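Extracellular ligand-binding receptor (Desulfitobacterium hafniense, PDB 4Q6B) probably serves as the substrate-binding component of an ABC transporter for amino acids, with leucine held in its pocket. Local coordinates at residues D126-I129 and A130-A134; F162-Y165 and A166-Q169; K205-G209 and G210-F214. All coordinates share one frame; numbering follows the deposited sequence. Where two conformers were deposited one is given.

Contact 1: residues D126-I129 and A130-A134; sequences DQEI and ARQLA
Glu128 reaches along helix 126-139 to Arg131 and Gln132, three and four residues on. Its CB leaves the helix heading away from residues 130-134, and CG is anti to the backbone N (chi1 -178°), but a bend at chi2 (56°) swings the carboxylate back over the next turn. At CD the chain meets the in-plane edge of the Arg131 guanidinium, the planes 74° apart. In the conformer described, one of two built for Arg131, its NE makes a salt bridge to Glu128 OE1 at 2.9 Å, on the syn side and moderately out of the carboxylate plane; Arg131 NH1 adds weak bonds to both oxygens. Glu128 OE2 also accepts from Gln132 NE2 at 2.9 Å, a nearly straight bond close to the amide plane. On the buried side, Ile129 CG2 touches Leu133 CD1 at 3.9 Å, the chains running side by side. At the helix start, Asp126 OD1 bonds to Thr107 of the leucine pocket. Replacing Glu128 with an alanine would probably leave the Arg131 charge without its mate and the Gln132 amide freer to turn. One carboxylate thus serves a charged and a neutral donor, and the nearby guanidinium is likely to favour its ionised form.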
ATOM      1  N   ASP A 126      -1.988  -6.715  -2.977  1.00 14.31           N
ATOM      2  CA  ASP A 126      -1.960  -6.748  -4.460  1.00 15.91           C
ATOM      3  C   ASP A 126      -3.102  -7.547  -5.042  1.00 18.78           C
ATOM      4  O   ASP A 126      -3.598  -7.225  -6.114  1.00 18.05           O
ATOM      5  CB  ASP A 126      -0.656  -7.376  -4.988  1.00 17.55           C
ATOM      6  CG  ASP A 126       0.559  -6.531  -4.710  1.00 24.00           C
ATOM      7  OD1 ASP A 126       0.426  -5.291  -4.584  1.00 26.33           O
ATOM      8  OD2 ASP A 126       1.672  -7.134  -4.609  1.00 28.84           O
ATOM      9  N   GLN A 127      -3.451  -8.628  -4.372  1.00 15.87           N
ATOM     10  CA  GLN A 127      -4.534  -9.501  -4.797  1.00 14.79           C
ATOM     11  C   GLN A 127      -5.884  -8.790  -4.733  1.00 15.74           C
ATOM     12  O   GLN A 127      -6.711  -8.901  -5.654  1.00 17.42           O
ATOM     13  CB  GLN A 127      -4.506 -10.801  -3.995  1.00 24.68           C
ATOM     14  CG  GLN A 127      -5.806 -11.550  -3.979  1.00 32.42           C
ATOM     15  CD  GLN A 127      -5.663 -12.922  -3.370  1.00 41.59           C
ATOM     16  OE1 GLN A 127      -4.609 -13.256  -2.810  1.00 42.16           O
ATOM     17  NE2 GLN A 127      -6.714 -13.739  -3.486  1.00 43.84           N
ATOM     18  N   GLU A 128      -6.116  -8.014  -3.680  1.00 13.60           N
ATOM     19  CA  GLU A 128      -7.389  -7.267  -3.584  1.00 12.72           C
ATOM     20  C   GLU A 128      -7.478  -6.109  -4.587  1.00 14.01           C
ATOM     21  O   GLU A 128      -8.531  -5.854  -5.176  1.00 16.18           O
ATOM     22  CB  GLU A 128      -7.556  -6.747  -2.153  1.00 22.26           C
ATOM     23  CG  GLU A 128      -8.854  -6.013  -1.949  1.00 27.67           C
ATOM     24  CD  GLU A 128     -10.093  -6.864  -2.318  1.00 39.76           C
ATOM     25  OE1 GLU A 128     -10.025  -8.120  -2.242  1.00 48.08           O
ATOM     26  OE2 GLU A 128     -11.135  -6.262  -2.685  1.00 36.04           O
ATOM     27  N   ILE A 129      -6.346  -5.443  -4.825  1.00 15.68           N
ATOM     28  CA  ILE A 129      -6.257  -4.391  -5.823  1.00 16.79           C
ATOM     29  C   ILE A 129      -6.553  -4.979  -7.207  1.00 15.29           C
ATOM     30  O   ILE A 129      -7.366  -4.427  -7.959  1.00 15.67           O
ATOM     31  CB  ILE A 129      -4.833  -3.784  -5.765  1.00 17.12           C
ATOM     32  CG1 ILE A 129      -4.746  -2.886  -4.525  1.00 19.09           C
ATOM     33  CG2 ILE A 129      -4.472  -3.023  -7.038  1.00 21.87           C
ATOM     34  CD1 ILE A 129      -3.259  -2.608  -4.081  1.00 21.78           C
ATOM     35  N   ALA A 130      -5.934  -6.125  -7.508  1.00 13.56           N
ATOM     36  CA  ALA A 130      -6.161  -6.817  -8.807  1.00 16.07           C
ATOM     37  C   ALA A 130      -7.626  -7.186  -8.994  1.00 16.57           C
ATOM     38  O   ALA A 130      -8.178  -6.986 -10.066  1.00 15.37           O
ATOM     39  CB  ALA A 130      -5.265  -8.085  -8.931  1.00 16.92           C
ATOM     40  N   ARG A 131      -8.253  -7.695  -7.939  0.50 14.54           N
ATOM     41  CA  ARG A 131      -9.650  -8.122  -7.980  0.50 14.76           C
ATOM     42  C   ARG A 131     -10.577  -6.946  -8.321  0.50 16.46           C
ATOM     43  O   ARG A 131     -11.471  -7.068  -9.163  0.50 15.45           O
ATOM     44  CB  ARG A 131     -10.023  -8.733  -6.629  0.50 14.95           C
ATOM     45  CG  ARG A 131     -11.393  -9.363  -6.589  0.50 18.20           C
ATOM     46  CD  ARG A 131     -11.527 -10.235  -5.330  0.50 20.82           C
ATOM     47  NE  ARG A 131     -11.799  -9.465  -4.114  0.50 23.14           N
ATOM     48  CZ  ARG A 131     -12.781  -9.741  -3.253  0.50 18.77           C
ATOM     49  NH1 ARG A 131     -12.947  -8.989  -2.179  0.50 17.37           N
ATOM     50  NH2 ARG A 131     -13.591 -10.761  -3.471  0.50 21.88           N
ATOM     51  N   GLN A 132     -10.343  -5.788  -7.701  1.00 14.91           N
ATOM     52  CA  GLN A 132     -11.222  -4.645  -7.930  1.00 14.87           C
ATOM     53  C   GLN A 132     -10.957  -4.063  -9.287  1.00 14.55           C
ATOM     54  O   GLN A 132     -11.893  -3.569  -9.924  1.00 17.38           O
ATOM     55  CB  GLN A 132     -10.984  -3.557  -6.871  1.00 17.28           C
ATOM     56  CG  GLN A 132     -11.251  -4.027  -5.492  1.00 20.38           C
ATOM     57  CD  GLN A 132     -12.715  -4.017  -5.181  1.00 32.16           C
ATOM     58  OE1 GLN A 132     -13.522  -3.484  -5.947  1.00 37.24           O
ATOM     59  NE2 GLN A 132     -13.077  -4.608  -4.052  1.00 34.80           N
ATOM     60  N   LEU A 133      -9.683  -4.088  -9.724  1.00 13.28           N
ATOM     61  CA  LEU A 133      -9.369  -3.579 -11.077  1.00 14.80           C
ATOM     62  C   LEU A 133     -10.038  -4.415 -12.154  1.00 16.40           C
ATOM     63  O   LEU A 133     -10.569  -3.845 -13.144  1.00 17.81           O
ATOM     64  CB  LEU A 133      -7.854  -3.492 -11.366  1.00 13.80           C
ATOM     65  CG  LEU A 133      -7.129  -2.347 -10.679  1.00 15.94           C
ATOM     66  CD1 LEU A 133      -5.631  -2.645 -10.725  1.00 17.97           C
ATOM     67  CD2 LEU A 133      -7.461  -1.009 -11.345  1.00 16.27           C
ATOM     68  N   ALA A 134     -10.080  -5.733 -11.962  1.00 14.11           N
ATOM     69  CA  ALA A 134     -10.698  -6.580 -12.991  1.00 13.79           C
ATOM     70  C   ALA A 134     -12.190  -6.308 -13.097  1.00 16.03           C
ATOM     71  O   ALA A 134     -12.762  -6.246 -14.206  1.00 14.99           O
ATOM     72  CB  ALA A 134     -10.456  -8.055 -12.721  1.00 15.00           C
TER

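Contact 2: residues F162-Y165 and A166-Q169; sequences FEDY and ARAQ
In Arg167, CG stands trans to the backbone N (chi1 173°) and a bend at chi3 (-58°) folds the guanidinium back toward Glu163 and Asp164, one turn earlier in the helix. Asp164 answers with its CG beside the backbone N, which lays its carboxylate alongside the arginine, both chains pointing the same way. Arg167 NH1 bonds to Asp164 OD2 at 3.2 Å, coming from above the carboxylate plane, and the N-H...O angle is only 138°. On the second branch, Arg167 NH2 makes a longer salt bridge to Glu163 OE2 at 3.5 Å. The Glu163 carboxylate is shared, since OE1 pairs with Arg176, a residue of the calcium site. Glu163, Asp164 and Arg167 thus form a salt-bridge network, with one arginine served by two acids from successive positions.

The buried flank is apolar. Ala166 CB sits over one face of the Phe162 ring, offset toward the rim and 4.3 Å from its centroid, a CH-pi contact; Phe202 stacks with the same ring. Toward the C-terminal end the i to i+4 bonds weaken: Ala166 N to Phe162 O is short at 2.7 Å, whereas Gln169 N to Tyr165 O is weak at 3.2 Å, though Gln169 N also bonds to Ala166 O. There a water donates to Tyr165 O at 2.9 Å and accepts from Gln169 NE2, joining backbone to side chain. Charged outside and apolar inside, this is an amphipathic helix forming the crossover of a beta-alpha-beta unit, between parallel strands 144-149 and 172-177 in a periplasmic binding protein domain.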
ATOM      1  N   PHE A 162      -3.999 -10.766 -11.374  1.00 17.74           N
ATOM      2  CA  PHE A 162      -4.813 -10.031 -12.327  1.00 17.83           C
ATOM      3  C   PHE A 162      -5.367 -10.939 -13.440  1.00 19.08           C
ATOM      4  O   PHE A 162      -6.561 -10.855 -13.794  1.00 18.55           O
ATOM      5  CB  PHE A 162      -4.093  -8.816 -12.921  1.00 18.93           C
ATOM      6  CG  PHE A 162      -4.974  -8.027 -13.849  1.00 15.09           C
ATOM      7  CD1 PHE A 162      -5.933  -7.157 -13.351  1.00 20.08           C
ATOM      8  CD2 PHE A 162      -4.903  -8.217 -15.230  1.00 16.71           C
ATOM      9  CE1 PHE A 162      -6.774  -6.462 -14.212  1.00 21.44           C
ATOM     10  CE2 PHE A 162      -5.750  -7.545 -16.119  1.00 16.83           C
ATOM     11  CZ  PHE A 162      -6.689  -6.653 -15.602  1.00 22.83           C
ATOM     12  N   GLU A 163      -4.519 -11.800 -13.989  1.00 17.64           N
ATOM     13  CA  GLU A 163      -4.978 -12.709 -15.051  1.00 17.13           C
ATOM     14  C   GLU A 163      -6.147 -13.592 -14.566  1.00 18.69           C
ATOM     15  O   GLU A 163      -7.138 -13.789 -15.265  1.00 20.88           O
ATOM     16  CB  GLU A 163      -3.791 -13.572 -15.556  1.00 19.10           C
ATOM     17  CG  GLU A 163      -4.232 -14.670 -16.521  1.00 27.24           C
ATOM     18  CD  GLU A 163      -3.197 -14.987 -17.607  1.00 37.83           C
ATOM     19  OE1 GLU A 163      -1.997 -14.674 -17.421  1.00 33.95           O
ATOM     20  OE2 GLU A 163      -3.602 -15.541 -18.657  1.00 41.18           O
ATOM     21  N   ASP A 164      -6.036 -14.121 -13.348  1.00 18.39           N
ATOM     22  CA  ASP A 164      -7.071 -14.999 -12.798  1.00 19.41           C
ATOM     23  C   ASP A 164      -8.373 -14.242 -12.561  1.00 18.12           C
ATOM     24  O   ASP A 164      -9.451 -14.694 -12.949  1.00 18.59           O
ATOM     25  CB  ASP A 164      -6.594 -15.655 -11.510  1.00 23.47           C
ATOM     26  CG  ASP A 164      -5.446 -16.635 -11.752  1.00 32.77           C
ATOM     27  OD1 ASP A 164      -4.787 -17.040 -10.777  1.00 38.31           O
ATOM     28  OD2 ASP A 164      -5.178 -16.976 -12.932  1.00 33.61           O
ATOM     29  N   TYR A 165      -8.292 -13.058 -11.968  1.00 16.17           N
ATOM     30  CA  TYR A 165      -9.545 -12.313 -11.785  1.00 15.65           C
ATOM     31  C   TYR A 165     -10.117 -11.798 -13.107  1.00 14.41           C
ATOM     32  O   TYR A 165     -11.348 -11.785 -13.302  1.00 17.52           O
ATOM     33  CB  TYR A 165      -9.353 -11.172 -10.798  1.00 17.65           C
ATOM     34  CG  TYR A 165      -9.240 -11.658  -9.399  1.00 17.06           C
ATOM     35  CD1 TYR A 165     -10.302 -12.329  -8.781  1.00 18.81           C
ATOM     36  CD2 TYR A 165      -8.087 -11.438  -8.659  1.00 17.95           C
ATOM     37  CE1 TYR A 165     -10.191 -12.767  -7.469  1.00 18.38           C
ATOM     38  CE2 TYR A 165      -7.970 -11.870  -7.354  1.00 17.74           C
ATOM     39  CZ  TYR A 165      -9.014 -12.534  -6.763  1.00 21.91           C
ATOM     40  OH  TYR A 165      -8.914 -12.981  -5.460  1.00 29.08           O
ATOM     41  N   ALA A 166      -9.244 -11.370 -14.023  1.00 15.94           N
ATOM     42  CA  ALA A 166      -9.708 -10.876 -15.328  1.00 17.06           C
ATOM     43  C   ALA A 166     -10.419 -12.009 -16.063  1.00 14.96           C
ATOM     44  O   ALA A 166     -11.485 -11.805 -16.617  1.00 16.41           O
ATOM     45  CB  ALA A 166      -8.526 -10.341 -16.156  1.00 15.12           C
ATOM     46  N   ARG A 167      -9.909 -13.234 -15.942  1.00 18.02           N
ATOM     47  CA  ARG A 167     -10.514 -14.359 -16.656  1.00 18.54           C
ATOM     48  C   ARG A 167     -11.938 -14.630 -16.170  1.00 21.53           C
ATOM     49  O   ARG A 167     -12.840 -14.910 -16.966  1.00 21.11           O
ATOM     50  CB  ARG A 167      -9.627 -15.601 -16.523  1.00 24.24           C
ATOM     51  CG  ARG A 167     -10.259 -16.880 -17.096  1.00 35.69           C
ATOM     52  CD  ARG A 167      -9.399 -18.129 -16.792  1.00 43.39           C
ATOM     53  NE  ARG A 167      -8.051 -17.979 -17.325  1.00 46.97           N
ATOM     54  CZ  ARG A 167      -6.938 -18.009 -16.590  1.00 47.76           C
ATOM     55  NH1 ARG A 167      -7.003 -18.194 -15.270  1.00 42.80           N
ATOM     56  NH2 ARG A 167      -5.753 -17.858 -17.181  1.00 47.88           N
ATOM     57  N   ALA A 168     -12.146 -14.492 -14.858  1.00 16.56           N
ATOM     58  CA  ALA A 168     -13.474 -14.663 -14.269  1.00 17.00           C
ATOM     59  C   ALA A 168     -14.454 -13.574 -14.697  1.00 16.46           C
ATOM     60  O   ALA A 168     -15.680 -13.752 -14.638  1.00 18.89           O
ATOM     61  CB  ALA A 168     -13.348 -14.696 -12.734  1.00 18.50           C
ATOM     62  N   GLN A 169     -13.929 -12.444 -15.145  1.00 16.03           N
ATOM     63  CA  GLN A 169     -14.753 -11.356 -15.657  1.00 16.93           C
ATOM     64  C   GLN A 169     -15.013 -11.444 -17.164  1.00 21.74           C
ATOM     65  O   GLN A 169     -15.659 -10.586 -17.728  1.00 23.82           O
ATOM     66  CB  GLN A 169     -14.127 -10.008 -15.338  1.00 14.99           C
ATOM     67  CG  GLN A 169     -14.030  -9.681 -13.870  1.00 16.03           C
ATOM     68  CD  GLN A 169     -15.386  -9.551 -13.226  1.00 18.05           C
ATOM     69  OE1 GLN A 169     -16.226  -8.815 -13.694  1.00 20.09           O
ATOM     70  NE2 GLN A 169     -15.598 -10.280 -12.150  1.00 20.41           N
TER
HETATM   71  O   HOH W   1     -13.265 -11.759 -11.082  1.00 23.80           O

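Contact 3: residues K205-G209 and G210-F214; sequences KTATG and GGTEF
Ala207 and Thr212 meet where the first turn of helix 207-221 is wound more widely than an alpha helix. Thr212 N donates to Ala207 O at 3.2 Å, in the carbonyl plane and on a lone pair; this five-residue spacing marks a pi-type turn. With its CG2 anti to the carbonyl carbon, Thr212 turns that methyl toward Ala207 CB, 4.0 Å away. The close side belongs to the glycines. Gly211 N gives a weak bond to Thr206 O at 3.0 Å, and a CB on Gly211 would strike that same oxygen. Gly210 has a positive phi (98°) at which a CB would run into Gly209 O. The aliphatic part of Lys205 lies along this turn, CD 4.2 Å from Gly210 C, with NZ weakly bonded to Tyr149 O. By contrast, the outer side holds exposed Thr208 and Glu213, whose side chains make little contact across the turn. At the N-cap, Thr206 precedes Ala207, whose N is bonded to Ser232 of the leucine pocket. The chemistry is mostly backbone: two carbonyls, Thr206 O and Ala207 O, are bonded five residues on across a widened turn, which the absence of side chains on Gly210 and Gly211 probably permits.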
ATOM      1  N   LYS A 205       4.353  -3.887 -13.233  1.00 25.94           N
ATOM      2  CA  LYS A 205       5.683  -3.446 -12.927  1.00 22.07           C
ATOM      3  C   LYS A 205       5.503  -2.230 -12.041  1.00 28.14           C
ATOM      4  O   LYS A 205       4.597  -1.442 -12.249  1.00 27.48           O
ATOM      5  CB  LYS A 205       6.399  -3.017 -14.204  1.00 24.65           C
ATOM      6  CG  LYS A 205       7.084  -4.118 -14.978  1.00 30.84           C
ATOM      7  CD  LYS A 205       8.329  -3.590 -15.683  1.00 29.32           C
ATOM      8  CE  LYS A 205       9.499  -4.540 -15.512  1.00 39.72           C
ATOM      9  NZ  LYS A 205       9.761  -5.400 -16.704  1.00 43.62           N
ATOM     10  N   THR A 206       6.360  -2.082 -11.047  1.00 26.49           N
ATOM     11  CA  THR A 206       6.329  -0.898 -10.204  1.00 30.24           C
ATOM     12  C   THR A 206       6.791   0.320 -10.996  1.00 27.08           C
ATOM     13  O   THR A 206       7.464   0.182 -11.995  1.00 27.43           O
ATOM     14  CB  THR A 206       7.231  -1.048  -8.973  1.00 32.41           C
ATOM     15  OG1 THR A 206       8.586  -1.185  -9.397  1.00 32.68           O
ATOM     16  CG2 THR A 206       6.840  -2.261  -8.188  1.00 36.45           C
ATOM     17  N   ALA A 207       6.376   1.498 -10.557  1.00 26.14           N
ATOM     18  CA  ALA A 207       6.675   2.724 -11.268  1.00 26.39           C
ATOM     19  C   ALA A 207       8.173   2.969 -11.329  1.00 26.21           C
ATOM     20  O   ALA A 207       8.691   3.289 -12.381  1.00 25.72           O
ATOM     21  CB  ALA A 207       5.985   3.897 -10.602  1.00 27.44           C
ATOM     22  N   THR A 208       8.858   2.773 -10.205  1.00 27.46           N
ATOM     23  CA  THR A 208      10.328   2.903 -10.205  1.00 26.61           C
ATOM     24  C   THR A 208      11.055   1.680 -10.768  1.00 29.23           C
ATOM     25  O   THR A 208      12.253   1.745 -11.018  1.00 31.99           O
ATOM     26  CB  THR A 208      10.923   3.220  -8.814  1.00 33.78           C
ATOM     27  OG1 THR A 208      10.569   2.180  -7.886  1.00 35.23           O
ATOM     28  CG2 THR A 208      10.429   4.560  -8.317  1.00 29.92           C
ATOM     29  N   GLY A 209      10.346   0.573 -10.977  1.00 33.14           N
ATOM     30  CA  GLY A 209      11.000  -0.636 -11.466  1.00 35.20           C
ATOM     31  C   GLY A 209      10.803  -0.839 -12.963  1.00 39.21           C
ATOM     32  O   GLY A 209      10.521  -1.953 -13.411  1.00 42.08           O
ATOM     33  N   GLY A 210      10.918   0.236 -13.738  1.00 31.50           N
ATOM     34  CA  GLY A 210      10.714   0.129 -15.175  1.00 27.60           C
ATOM     35  C   GLY A 210       9.350   0.515 -15.680  1.00 25.87           C
ATOM     36  O   GLY A 210       9.107   0.543 -16.890  1.00 32.24           O
ATOM     37  N   GLY A 211       8.433   0.809 -14.772  1.00 26.92           N
ATOM     38  CA  GLY A 211       7.090   1.158 -15.179  1.00 26.60           C
ATOM     39  C   GLY A 211       7.012   2.494 -15.905  1.00 26.94           C
ATOM     40  O   GLY A 211       6.383   2.610 -16.948  1.00 25.27           O
ATOM     41  N   THR A 212       7.645   3.517 -15.360  1.00 31.73           N
ATOM     42  CA  THR A 212       7.500   4.848 -15.937  1.00 32.95           C
ATOM     43  C   THR A 212       8.137   4.917 -17.324  1.00 31.29           C
ATOM     44  O   THR A 212       7.590   5.561 -18.244  1.00 30.90           O
ATOM     45  CB  THR A 212       8.113   5.913 -15.024  1.00 32.79           C
ATOM     46  OG1 THR A 212       9.448   5.534 -14.682  1.00 38.70           O
ATOM     47  CG2 THR A 212       7.308   6.027 -13.757  1.00 30.27           C
ATOM     48  N   GLU A 213       9.287   4.254 -17.480  1.00 27.66           N
ATOM     49  CA  GLU A 213       9.929   4.128 -18.782  1.00 29.10           C
ATOM     50  C   GLU A 213       8.982   3.554 -19.830  1.00 27.56           C
ATOM     51  O   GLU A 213       8.971   4.033 -20.968  1.00 28.93           O
ATOM     52  CB  GLU A 213      11.177   3.244 -18.730  1.00 34.29           C
ATOM     53  CG  GLU A 213      12.391   3.881 -18.087  1.00 39.52           C
ATOM     54  CD  GLU A 213      12.411   3.609 -16.586  1.00 46.02           C
ATOM     55  OE1 GLU A 213      11.386   3.089 -16.070  1.00 39.26           O
ATOM     56  OE2 GLU A 213      13.441   3.904 -15.928  1.00 50.20           O
ATOM     57  N   PHE A 214       8.221   2.520 -19.466  1.00 25.37           N
ATOM     58  CA  PHE A 214       7.280   1.934 -20.417  1.00 29.56           C
ATOM     59  C   PHE A 214       6.189   2.940 -20.794  1.00 28.82           C
ATOM     60  O   PHE A 214       5.809   3.062 -21.955  1.00 28.34           O
ATOM     61  CB  PHE A 214       6.618   0.682 -19.839  1.00 29.11           C
ATOM     62  CG  PHE A 214       5.513   0.142 -20.705  1.00 27.33           C
ATOM     63  CD1 PHE A 214       5.809  -0.450 -21.932  1.00 22.07           C
ATOM     64  CD2 PHE A 214       4.183   0.236 -20.309  1.00 24.34           C
ATOM     65  CE1 PHE A 214       4.797  -0.937 -22.753  1.00 23.85           C
ATOM     66  CE2 PHE A 214       3.159  -0.254 -21.127  1.00 26.05           C
ATOM     67  CZ  PHE A 214       3.472  -0.837 -22.363  1.00 23.05           C
TER

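Along the chain the contacts come in series, contact 1 on helix 126-139, contact 2 on helix 153-168 and contact 3 on helix 207-221. The first two are neighbours, their centres 9 Å apart: Gln127 NE2 probably bonds to Tyr165 OH at 3.1 Å, and Arg131 CD packs on Tyr165 CE1, so helices 126-139 and 153-168 lie together. Contact 3 stands apart, about 19 Å from contact 1 and 22 Å from contact 2 between centres, without touching either. Contacts 2 and 3 belong to beta-alpha-beta units of the same mixed sheet, while contact 1 packs against its strand 341-347. Helices 126-139 and 207-221 both start close to the bound leucine, consistent with their bordering the ligand cleft.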